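Local structure of lactate racemase apoprotein (Thermoanaerobacterium thermosaccharolyticum, 2YJG) at residues S71-P76 with F107-T112; V99-A104 with E128-H133; R75-R80 with E168-P173; L153-L158 with G189-Q194. The protein interconverts the D- and L-isomers of lactate with a nickel pincer cofactor derived from nicotinic acid mononucleotide. All coordinates share one frame; numbering follows the deposited sequence.

Contact 1 comes first along the chain: it joins the loop after strand 66-71 to the one after strand 99-104, closing a loop that carries helix 79-91. Contact 3 starts from the same residues, R75 and P76, and closes a longer loop, to the end of strand 164-170. Within that span lies contact 2, which pairs strand 99-104 with strand 129-132 and crosses contact 1. Contact 4 ties the end of strand 152-156 to the loop before helix 193-198; it follows contacts 1 and 2 in series and crosses contact 3. H133 of contact 2 bonds to N156 and A191 of contact 4, I103 packs on D72 and T111 of contact 1, and F107 touches V193.

Contact 1 of 4, residues S71-P76 with F107-T112; sequences SDHTRP and FHRGTT. With SO4 (sulfate ion), chain E.
D72 and H108 meet with their side chains crossing at about a right angle, yet the carboxylate and the imidazole lie nearly coplanar, 24° apart. H108 CG stands anti to the carbonyl carbon (chi1 -53°), which carries the ring toward D72, and H108 ND1 donates to D72 OD2 at 2.8 Å, in the ring plane, onto the syn lone pair and nearly straight (175°). The other oxygen is taken within its own turn: T74 OG1 donates to D72 OD1 at 2.6 Å, and T74 N weakly. T74 OG1 also reaches tip to tip toward H108, 3.4 Å from its CE1. Both carboxylate oxygens are thus engaged, which would restrain the group's rotation. H73 slides past T111 in the opposite direction, and its ND1 shares a hydrogen bond of 2.8 Å with T111 OG1. At the edge of the H73 ring, by NE2, stands R109; NE2 lies over one face of the guanidinium, 2.9 Å from NH2, without a hydrogen bond. R109 NH1 is held instead by G110 O and a salt bridge to E115. D72 to R75 form a type I turn that, by similarity, belongs to the nickel-pincer nucleotide site, beside H108, a probable proton donor/acceptor of the active site.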
# COMPACT_ATOMS: atom_id res chain seq x y z
N SER A 71 -12.31 -8.72 6.12
CA SER A 71 -12.61 -7.76 7.15
C SER A 71 -11.69 -6.52 7.15
O SER A 71 -10.61 -6.49 6.59
CB SER A 71 -12.61 -8.41 8.53
OG SER A 71 -13.67 -9.35 8.66
N ASP A 72 -12.12 -5.50 7.85
CA ASP A 72 -11.39 -4.26 7.85
C ASP A 72 -10.33 -4.15 8.92
O ASP A 72 -10.18 -5.03 9.70
CB ASP A 72 -12.31 -3.03 7.76
CG ASP A 72 -13.06 -2.69 9.06
OD1 ASP A 72 -12.89 -3.31 10.08
OD2 ASP A 72 -13.85 -1.76 9.02
N HIS A 73 -9.55 -3.07 8.85
CA HIS A 73 -8.50 -2.71 9.82
C HIS A 73 -8.96 -2.73 11.28
O HIS A 73 -8.12 -2.89 12.18
CB HIS A 73 -7.93 -1.29 9.51
CG HIS A 73 -8.98 -0.21 9.55
ND1 HIS A 73 -10.05 -0.17 8.67
CD2 HIS A 73 -9.16 0.84 10.39
CE1 HIS A 73 -10.83 0.85 8.97
NE2 HIS A 73 -10.32 1.47 10.02
N THR A 74 -10.25 -2.56 11.55
CA THR A 74 -10.77 -2.66 12.91
C THR A 74 -11.01 -4.11 13.45
O THR A 74 -11.30 -4.28 14.64
CB THR A 74 -12.08 -1.86 13.11
OG1 THR A 74 -13.20 -2.58 12.59
CG2 THR A 74 -12.00 -0.45 12.44
N ARG A 75 -10.93 -5.13 12.59
CA ARG A 75 -11.23 -6.49 13.02
C ARG A 75 -9.92 -7.24 13.12
O ARG A 75 -8.97 -6.92 12.38
CB ARG A 75 -12.19 -7.20 12.05
CG ARG A 75 -13.50 -6.45 11.76
CD ARG A 75 -14.28 -6.01 12.99
NE ARG A 75 -14.87 -7.15 13.70
CZ ARG A 75 -14.75 -7.42 15.02
NH1 ARG A 75 -14.07 -6.63 15.87
NH2 ARG A 75 -15.35 -8.50 15.51
N PRO A 76 -9.82 -8.20 14.03
CA PRO A 76 -8.56 -8.94 14.22
C PRO A 76 -8.30 -10.12 13.29
O PRO A 76 -7.47 -10.99 13.62
CB PRO A 76 -8.68 -9.42 15.66
CG PRO A 76 -10.10 -9.71 15.81
CD PRO A 76 -10.82 -8.60 15.03
N PHE A 107 -20.27 0.10 8.05
CA PHE A 107 -20.63 1.47 8.32
C PHE A 107 -19.39 2.34 8.42
O PHE A 107 -19.48 3.55 8.36
CB PHE A 107 -21.35 1.43 9.71
CG PHE A 107 -21.96 2.73 10.13
CD1 PHE A 107 -23.16 3.16 9.58
CD2 PHE A 107 -21.37 3.49 11.12
CE1 PHE A 107 -23.75 4.35 9.99
CE2 PHE A 107 -21.95 4.72 11.55
CZ PHE A 107 -23.13 5.14 10.98
N HIS A 108 -18.21 1.73 8.60
CA HIS A 108 -17.04 2.49 8.98
C HIS A 108 -16.49 3.33 7.83
O HIS A 108 -16.76 3.11 6.63
CB HIS A 108 -15.88 1.60 9.50
CG HIS A 108 -16.25 0.66 10.60
ND1 HIS A 108 -15.69 -0.60 10.71
CD2 HIS A 108 -17.13 0.78 11.62
CE1 HIS A 108 -16.24 -1.22 11.74
NE2 HIS A 108 -17.10 -0.41 12.33
N ARG A 109 -15.66 4.29 8.22
CA ARG A 109 -14.89 5.02 7.25
C ARG A 109 -13.89 4.07 6.58
O ARG A 109 -13.43 3.09 7.19
CB ARG A 109 -14.14 6.15 7.93
CG ARG A 109 -13.33 5.68 9.10
CD ARG A 109 -11.91 6.13 9.03
NE ARG A 109 -11.16 5.48 10.11
CZ ARG A 109 -10.21 4.56 9.95
NH1 ARG A 109 -9.83 4.16 8.74
NH2 ARG A 109 -9.63 4.07 11.04
N GLY A 110 -13.55 4.37 5.35
CA GLY A 110 -12.64 3.55 4.58
C GLY A 110 -11.29 3.32 5.23
O GLY A 110 -10.75 4.19 5.88
N THR A 111 -10.78 2.11 5.07
CA THR A 111 -9.46 1.76 5.53
C THR A 111 -8.42 2.57 4.74
O THR A 111 -8.51 2.66 3.50
CB THR A 111 -9.17 0.28 5.27
OG1 THR A 111 -10.20 -0.52 5.87
CG2 THR A 111 -7.84 -0.09 5.82
N THR A 112 -7.43 3.12 5.44
CA THR A 112 -6.38 3.86 4.78
C THR A 112 -5.26 2.92 4.31
O THR A 112 -5.22 1.80 4.72
CB THR A 112 -5.77 4.88 5.67
OG1 THR A 112 -4.98 5.72 4.84
CG2 THR A 112 -4.90 4.23 6.71
S SO4 E . -17.78 -9.28 11.66
O1 SO4 E . -17.98 -9.57 10.24
O2 SO4 E . -16.34 -9.48 11.94
O3 SO4 E . -18.17 -7.91 12.09
O4 SO4 E . -18.63 -10.22 12.30

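Contact 2 of 4, residues V99-A104 with E128-H133; sequences VKILIA and EQFVVH. With MG (magnesium ion), chain C.
Q129 O accepts a 2.7 Å hydrogen bond from I101 N and starts the regular pairing of two parallel strands. V131 then bonds both ways, its N to I101 O at 2.9 Å and its O from I103 N, and H133 N closes the series on I103 O at 3.1 Å. On the face that carries I101, F130, I103 and V132, F130 CG stands anti to the carbonyl carbon (chi1 -81°), setting the ring beside I101. I101 CB sits over one face of that ring, 4.1 Å from its centroid, as a CH-pi contact, while its CG2 comes within 3.5 Å of F130 CE2. I103 CD1 meets the ring in plane at its edge, 3.9 Å from CD2. Helix 113-120 covers this face, F120 touching I103 and M116 touching F130. On the other face L102 CD1 packs 4.1 Å from V131 CG1. E128 O binds the magnesium ion at 2.3 Å, together with V125, E126 and residues of the second subunit. Strand 129-132, an edge strand of this sheet within the chain, follows strand 99-104 through helices 113-120 and 122-127: a beta-alpha-beta crossover at the dimer interface, where F130 makes backbone hydrogen bonds to the second subunit and Q129 NE2 bonds to its N127 O.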
# COMPACT_ATOMS: atom_id res chain seq x y z
N VAL A 99 -8.84 -12.03 -9.25
CA VAL A 99 -9.30 -12.09 -7.86
C VAL A 99 -9.23 -10.71 -7.26
O VAL A 99 -8.15 -10.15 -7.13
CB VAL A 99 -8.51 -13.04 -7.00
CG1 VAL A 99 -9.15 -13.17 -5.55
CG2 VAL A 99 -8.46 -14.36 -7.59
N LYS A 100 -10.38 -10.16 -6.88
CA LYS A 100 -10.49 -8.89 -6.20
C LYS A 100 -10.75 -9.11 -4.72
O LYS A 100 -11.56 -9.94 -4.35
CB LYS A 100 -11.60 -8.03 -6.81
CG LYS A 100 -11.08 -7.26 -8.01
CD LYS A 100 -12.01 -6.31 -8.58
CE LYS A 100 -11.61 -6.06 -10.05
NZ LYS A 100 -12.26 -4.83 -10.48
N ILE A 101 -10.08 -8.36 -3.87
CA ILE A 101 -10.26 -8.51 -2.44
C ILE A 101 -11.00 -7.27 -2.02
O ILE A 101 -10.47 -6.18 -2.08
CB ILE A 101 -8.89 -8.72 -1.74
CG1 ILE A 101 -8.22 -9.99 -2.28
CG2 ILE A 101 -9.05 -8.90 -0.27
CD1 ILE A 101 -6.75 -10.11 -1.96
N LEU A 102 -12.22 -7.45 -1.56
CA LEU A 102 -13.13 -6.36 -1.20
C LEU A 102 -13.16 -6.27 0.31
O LEU A 102 -13.55 -7.23 0.96
CB LEU A 102 -14.53 -6.72 -1.69
CG LEU A 102 -15.68 -5.72 -1.42
CD1 LEU A 102 -15.33 -4.22 -1.81
CD2 LEU A 102 -16.92 -6.22 -2.06
N ILE A 103 -12.77 -5.12 0.86
CA ILE A 103 -12.69 -4.91 2.32
C ILE A 103 -14.08 -4.50 2.83
O ILE A 103 -14.63 -3.49 2.38
CB ILE A 103 -11.68 -3.81 2.67
CG1 ILE A 103 -10.30 -4.12 2.11
CG2 ILE A 103 -11.59 -3.58 4.20
CD1 ILE A 103 -9.70 -5.34 2.67
N ALA A 104 -14.63 -5.28 3.75
CA ALA A 104 -15.99 -5.09 4.28
C ALA A 104 -15.91 -4.11 5.42
O ALA A 104 -15.72 -4.50 6.56
CB ALA A 104 -16.54 -6.45 4.83
N GLU A 128 -1.82 -7.79 -5.14
CA GLU A 128 -3.20 -8.15 -5.39
C GLU A 128 -4.08 -6.92 -5.53
O GLU A 128 -3.68 -5.81 -5.18
CB GLU A 128 -3.74 -9.05 -4.29
CG GLU A 128 -2.94 -10.36 -4.16
CD GLU A 128 -2.97 -11.32 -5.30
OE1 GLU A 128 -3.82 -11.23 -6.20
OE2 GLU A 128 -2.07 -12.21 -5.32
N GLN A 129 -5.30 -7.16 -6.01
CA GLN A 129 -6.33 -6.14 -6.21
C GLN A 129 -7.25 -5.96 -5.01
O GLN A 129 -8.18 -6.74 -4.83
CB GLN A 129 -7.21 -6.51 -7.42
CG GLN A 129 -6.44 -6.52 -8.77
CD GLN A 129 -7.34 -6.72 -9.95
OE1 GLN A 129 -7.72 -7.85 -10.27
NE2 GLN A 129 -7.72 -5.62 -10.60
N PHE A 130 -7.00 -4.93 -4.23
CA PHE A 130 -7.80 -4.58 -3.07
C PHE A 130 -8.71 -3.42 -3.43
O PHE A 130 -8.27 -2.48 -4.07
CB PHE A 130 -6.90 -4.13 -1.89
CG PHE A 130 -6.32 -5.26 -1.14
CD1 PHE A 130 -5.12 -5.85 -1.55
CD2 PHE A 130 -6.95 -5.76 -0.00
CE1 PHE A 130 -4.59 -6.94 -0.85
CE2 PHE A 130 -6.43 -6.83 0.69
CZ PHE A 130 -5.24 -7.42 0.28
N VAL A 131 -9.94 -3.50 -2.98
CA VAL A 131 -10.94 -2.48 -3.18
C VAL A 131 -11.61 -2.27 -1.84
O VAL A 131 -11.88 -3.24 -1.12
CB VAL A 131 -11.96 -3.00 -4.22
CG1 VAL A 131 -13.09 -2.01 -4.47
CG2 VAL A 131 -11.25 -3.35 -5.55
N VAL A 132 -11.93 -1.02 -1.51
CA VAL A 132 -12.49 -0.68 -0.20
C VAL A 132 -13.99 -0.40 -0.36
O VAL A 132 -14.41 0.37 -1.24
CB VAL A 132 -11.74 0.52 0.46
CG1 VAL A 132 -12.34 0.88 1.75
CG2 VAL A 132 -10.24 0.23 0.65
N HIS A 133 -14.83 -1.08 0.44
CA HIS A 133 -16.25 -0.87 0.38
C HIS A 133 -16.55 0.50 0.92
O HIS A 133 -15.99 0.91 1.95
CB HIS A 133 -16.98 -1.88 1.28
CG HIS A 133 -18.46 -1.67 1.34
ND1 HIS A 133 -19.27 -1.74 0.23
CD2 HIS A 133 -19.27 -1.38 2.38
CE1 HIS A 133 -20.52 -1.49 0.59
NE2 HIS A 133 -20.54 -1.28 1.89
MG MG C . -2.69 -3.74 -5.44
O HOH W 1 -5.70 -9.82 -7.35
O HOH W 2 -6.18 -10.50 -9.79

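Contact 3 of 4, residues R75-R80 with E168-P173; sequences RPVPSR and EGFIEP. With SO4 (sulfate ion), chain D; SO4 (sulfate ion), chain E.
R75 brings NH2 to the edge of the F170 ring, near its plane, the guanidinium and phenyl planes 59° apart; NH2 is modelled 2.9 Å from F170 CZ, too short for ordinary packing, so its exact placement is doubtful. The same NH2 forms a weak, long salt bridge to E172 OE2 at 3.4 Å, in the guanidinium plane, while NE donates to O2 of a sulfate ion (3.3 Å), which G181 N also holds. Bends at chi2 and chi3 bring the guanidinium back over P76, whose CD lies above one face. P76 also covers one face of the phenyl ring, its CG 4.1 Å from the F170 centroid in a CH-pi contact, and V77 CG2 approaches F170 CD1 at 3.9 Å. An alanine in place of R75 would probably leave E172 without this weak cationic mate and the sulfate without the NE donor. Beyond V77, S79 OG donates to E168 OE2 at 2.7 Å, on the syn side. T70 also bonds to OE2, and T82 to OE1, giving the buried carboxylate hydroxyl partners at both oxygens. R75 binds the cofactor by similarity, and a sulfate at its NE is consistent with a positive spot suited to an anionic group such as the mononucleotide phosphate.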
# COMPACT_ATOMS: atom_id res chain seq x y z
N ARG A 75 -10.93 -5.13 12.59
CA ARG A 75 -11.23 -6.49 13.02
C ARG A 75 -9.92 -7.24 13.12
O ARG A 75 -8.97 -6.92 12.38
CB ARG A 75 -12.19 -7.20 12.05
CG ARG A 75 -13.50 -6.45 11.76
CD ARG A 75 -14.28 -6.01 12.99
NE ARG A 75 -14.87 -7.15 13.70
CZ ARG A 75 -14.75 -7.42 15.02
NH1 ARG A 75 -14.07 -6.63 15.87
NH2 ARG A 75 -15.35 -8.50 15.51
N PRO A 76 -9.82 -8.20 14.03
CA PRO A 76 -8.56 -8.94 14.22
C PRO A 76 -8.30 -10.12 13.29
O PRO A 76 -7.47 -10.99 13.62
CB PRO A 76 -8.68 -9.42 15.66
CG PRO A 76 -10.10 -9.71 15.81
CD PRO A 76 -10.82 -8.60 15.03
N VAL A 77 -8.95 -10.17 12.13
CA VAL A 77 -8.73 -11.25 11.18
C VAL A 77 -7.23 -11.31 10.76
O VAL A 77 -6.63 -10.32 10.32
CB VAL A 77 -9.65 -11.14 9.96
CG1 VAL A 77 -9.41 -12.29 9.02
CG2 VAL A 77 -11.11 -11.04 10.35
N PRO A 78 -6.59 -12.47 10.94
CA PRO A 78 -5.18 -12.61 10.65
C PRO A 78 -4.95 -12.82 9.17
O PRO A 78 -4.51 -13.89 8.73
CB PRO A 78 -4.77 -13.84 11.46
CG PRO A 78 -5.99 -14.66 11.54
CD PRO A 78 -7.17 -13.70 11.51
N SER A 79 -5.24 -11.80 8.37
CA SER A 79 -5.27 -11.99 6.93
C SER A 79 -3.92 -12.21 6.25
O SER A 79 -3.88 -12.70 5.13
CB SER A 79 -6.03 -10.85 6.26
OG SER A 79 -7.35 -10.74 6.76
N ARG A 80 -2.81 -11.81 6.89
CA ARG A 80 -1.50 -12.14 6.35
C ARG A 80 -1.34 -13.66 6.21
O ARG A 80 -0.57 -14.14 5.42
CB ARG A 80 -0.37 -11.57 7.24
CG ARG A 80 -0.24 -10.09 7.24
CD ARG A 80 0.49 -9.59 8.54
NE ARG A 80 0.71 -8.13 8.57
CZ ARG A 80 1.69 -7.47 7.93
NH1 ARG A 80 2.56 -8.10 7.16
NH2 ARG A 80 1.80 -6.14 8.05
N GLU A 168 -13.90 -14.27 3.93
CA GLU A 168 -13.20 -14.73 5.08
C GLU A 168 -13.63 -13.91 6.28
O GLU A 168 -14.26 -12.85 6.16
CB GLU A 168 -11.71 -14.71 4.90
CG GLU A 168 -11.07 -13.34 4.76
CD GLU A 168 -9.59 -13.32 5.14
OE1 GLU A 168 -9.02 -14.41 5.40
OE2 GLU A 168 -8.99 -12.21 5.20
N GLY A 169 -13.33 -14.43 7.46
CA GLY A 169 -13.78 -13.76 8.69
C GLY A 169 -13.31 -14.51 9.92
O GLY A 169 -12.52 -15.46 9.82
N PHE A 170 -13.85 -14.15 11.08
CA PHE A 170 -13.57 -14.89 12.33
C PHE A 170 -14.86 -15.00 13.16
O PHE A 170 -15.87 -14.21 12.92
CB PHE A 170 -12.45 -14.22 13.14
CG PHE A 170 -12.89 -13.06 13.90
CD1 PHE A 170 -13.48 -11.99 13.29
CD2 PHE A 170 -12.72 -13.03 15.25
CE1 PHE A 170 -13.94 -10.95 14.05
CE2 PHE A 170 -13.13 -11.97 15.98
CZ PHE A 170 -13.75 -10.95 15.37
N ILE A 171 -14.86 -15.93 14.10
CA ILE A 171 -16.09 -16.26 14.83
C ILE A 171 -15.88 -16.06 16.32
O ILE A 171 -14.98 -16.69 16.90
CB ILE A 171 -16.56 -17.70 14.56
CG1 ILE A 171 -17.00 -17.91 13.15
CG2 ILE A 171 -17.74 -18.01 15.52
CD1 ILE A 171 -17.13 -19.38 12.71
N GLU A 172 -16.67 -15.20 16.97
CA GLU A 172 -16.59 -15.01 18.43
C GLU A 172 -18.02 -14.60 18.83
O GLU A 172 -18.83 -14.24 17.95
CB GLU A 172 -15.60 -13.91 18.83
CG GLU A 172 -16.09 -12.48 18.42
CD GLU A 172 -15.07 -11.38 18.73
OE1 GLU A 172 -13.91 -11.68 19.13
OE2 GLU A 172 -15.46 -10.19 18.51
N PRO A 173 -18.34 -14.57 20.12
CA PRO A 173 -19.70 -14.26 20.46
C PRO A 173 -20.00 -12.82 20.13
O PRO A 173 -19.09 -12.01 20.11
CB PRO A 173 -19.72 -14.43 21.98
CG PRO A 173 -18.62 -15.44 22.24
CD PRO A 173 -17.59 -15.07 21.28
S SO4 D . 5.11 -5.42 5.90
O1 SO4 D . 5.11 -6.80 5.50
O2 SO4 D . 6.40 -4.91 6.30
O3 SO4 D . 4.59 -4.55 4.87
O4 SO4 D . 4.20 -5.22 7.00
S SO4 E . -17.78 -9.28 11.66
O1 SO4 E . -17.98 -9.57 10.24
O2 SO4 E . -16.34 -9.48 11.94
O3 SO4 E . -18.17 -7.91 12.09
O4 SO4 E . -18.63 -10.22 12.30

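Contact 4 of 4, residues L153-L158 with G189-Q194; sequences LEINKL and GIASVQ
I190 and E154, which bury the most surface here, flank a single beta bridge between I155 and A191, where the end of strand 152-156 meets the loop before helix 193-198. The bridge rests on two backbone bonds: N156 N donates to I190 O at 2.9 Å, and S192 N donates to E154 O at 3.1 Å. I190 packs on the strand end, its CB 4.2 Å from N156 CB and its CD1 4.3 Å from I155 CD1, while strand 99-104 touches it through L102 and A104. E154 serves the other end of the bridge. Its chain, extended beyond CG (chi2 164°), carries the carboxylate to S192, whose OG donates to E154 OE1 at 2.9 Å on the anti lone pair. A water also donates to OE1, and weakly to Q194 OE1. An alanine at E154 would probably leave the S192 hydroxyl without this acceptor and the water without its nearer mate. The hydroxyl is used twice, since S192 is the N-cap of helix 193-198 and its OG also accepts from C195 N. N156 plays the corresponding part for helix 157-161, and its ND2 bonds to H133 ND1, so the strand end is tied to the residue after edge strand 129-132 as well. In that second cap, N156 OD1 takes L158 N at 3.1 Å, in the carbonyl plane and on a lone pair.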
# COMPACT_ATOMS: atom_id res chain seq x y z
N LEU A 153 -32.55 -4.64 0.23
CA LEU A 153 -31.18 -5.12 0.41
C LEU A 153 -30.31 -4.53 -0.72
O LEU A 153 -30.55 -4.81 -1.90
CB LEU A 153 -31.18 -6.65 0.37
CG LEU A 153 -29.80 -7.33 0.39
CD1 LEU A 153 -29.11 -6.81 1.66
CD2 LEU A 153 -29.89 -8.83 0.34
N GLU A 154 -29.35 -3.69 -0.36
CA GLU A 154 -28.45 -3.07 -1.34
C GLU A 154 -27.06 -3.47 -0.94
O GLU A 154 -26.68 -3.25 0.22
CB GLU A 154 -28.60 -1.55 -1.30
CG GLU A 154 -30.10 -1.16 -1.44
CD GLU A 154 -30.45 0.25 -1.05
OE1 GLU A 154 -29.79 0.85 -0.18
OE2 GLU A 154 -31.44 0.76 -1.64
N ILE A 155 -26.32 -4.09 -1.86
CA ILE A 155 -24.92 -4.43 -1.57
C ILE A 155 -23.93 -3.92 -2.64
O ILE A 155 -24.35 -3.51 -3.73
CB ILE A 155 -24.73 -5.89 -1.23
CG1 ILE A 155 -25.09 -6.84 -2.40
CG2 ILE A 155 -25.62 -6.28 -0.01
CD1 ILE A 155 -24.51 -8.21 -2.26
N ASN A 156 -22.65 -3.91 -2.31
CA ASN A 156 -21.60 -3.52 -3.27
C ASN A 156 -21.71 -4.28 -4.61
O ASN A 156 -21.76 -5.54 -4.66
CB ASN A 156 -20.23 -3.78 -2.64
CG ASN A 156 -19.11 -3.00 -3.28
OD1 ASN A 156 -18.75 -3.22 -4.45
ND2 ASN A 156 -18.50 -2.12 -2.50
N LYS A 157 -21.73 -3.49 -5.69
CA LYS A 157 -21.86 -4.01 -7.06
C LYS A 157 -20.80 -5.03 -7.47
O LYS A 157 -21.06 -5.95 -8.21
CB LYS A 157 -21.80 -2.84 -8.07
CG LYS A 157 -22.90 -2.95 -9.15
CD LYS A 157 -23.16 -1.63 -9.94
CE LYS A 157 -21.86 -0.95 -10.42
NZ LYS A 157 -22.11 0.32 -11.25
N LEU A 158 -19.58 -4.80 -7.04
CA LEU A 158 -18.49 -5.72 -7.32
C LEU A 158 -18.83 -7.12 -6.87
O LEU A 158 -18.56 -8.08 -7.56
CB LEU A 158 -17.26 -5.24 -6.57
CG LEU A 158 -15.95 -5.85 -7.04
CD1 LEU A 158 -15.59 -5.31 -8.45
CD2 LEU A 158 -14.89 -5.48 -6.02
N GLY A 189 -21.35 -6.08 6.26
CA GLY A 189 -20.00 -5.81 5.78
C GLY A 189 -19.86 -5.06 4.46
O GLY A 189 -19.00 -4.15 4.34
N ILE A 190 -20.69 -5.39 3.49
CA ILE A 190 -20.62 -4.74 2.15
C ILE A 190 -21.98 -4.17 1.74
O ILE A 190 -22.28 -4.10 0.59
CB ILE A 190 -20.05 -5.68 1.06
CG1 ILE A 190 -20.94 -6.95 0.81
CG2 ILE A 190 -18.59 -6.01 1.38
CD1 ILE A 190 -20.60 -7.65 -0.54
N ALA A 191 -22.79 -3.78 2.72
CA ALA A 191 -24.15 -3.25 2.50
C ALA A 191 -24.16 -1.75 2.55
O ALA A 191 -23.20 -1.10 3.00
CB ALA A 191 -25.11 -3.74 3.60
N SER A 192 -25.28 -1.19 2.09
CA SER A 192 -25.48 0.28 2.13
C SER A 192 -25.69 0.77 3.54
O SER A 192 -26.20 0.01 4.39
CB SER A 192 -26.69 0.67 1.29
OG SER A 192 -27.89 0.20 1.87
N VAL A 193 -25.31 2.03 3.81
CA VAL A 193 -25.44 2.55 5.20
C VAL A 193 -26.91 2.38 5.67
O VAL A 193 -27.16 2.05 6.81
CB VAL A 193 -24.95 4.00 5.40
CG1 VAL A 193 -25.16 4.46 6.84
CG2 VAL A 193 -23.49 4.16 5.04
N GLN A 194 -27.87 2.61 4.78
CA GLN A 194 -29.29 2.52 5.15
C GLN A 194 -29.67 1.11 5.54
O GLN A 194 -30.37 0.90 6.51
CB GLN A 194 -30.17 3.01 3.99
CG GLN A 194 -31.68 3.13 4.29
CD GLN A 194 -32.52 3.89 3.17
OE1 GLN A 194 -31.99 4.68 2.37
NE2 GLN A 194 -33.84 3.64 3.15
O HOH W 3 -29.64 3.35 0.33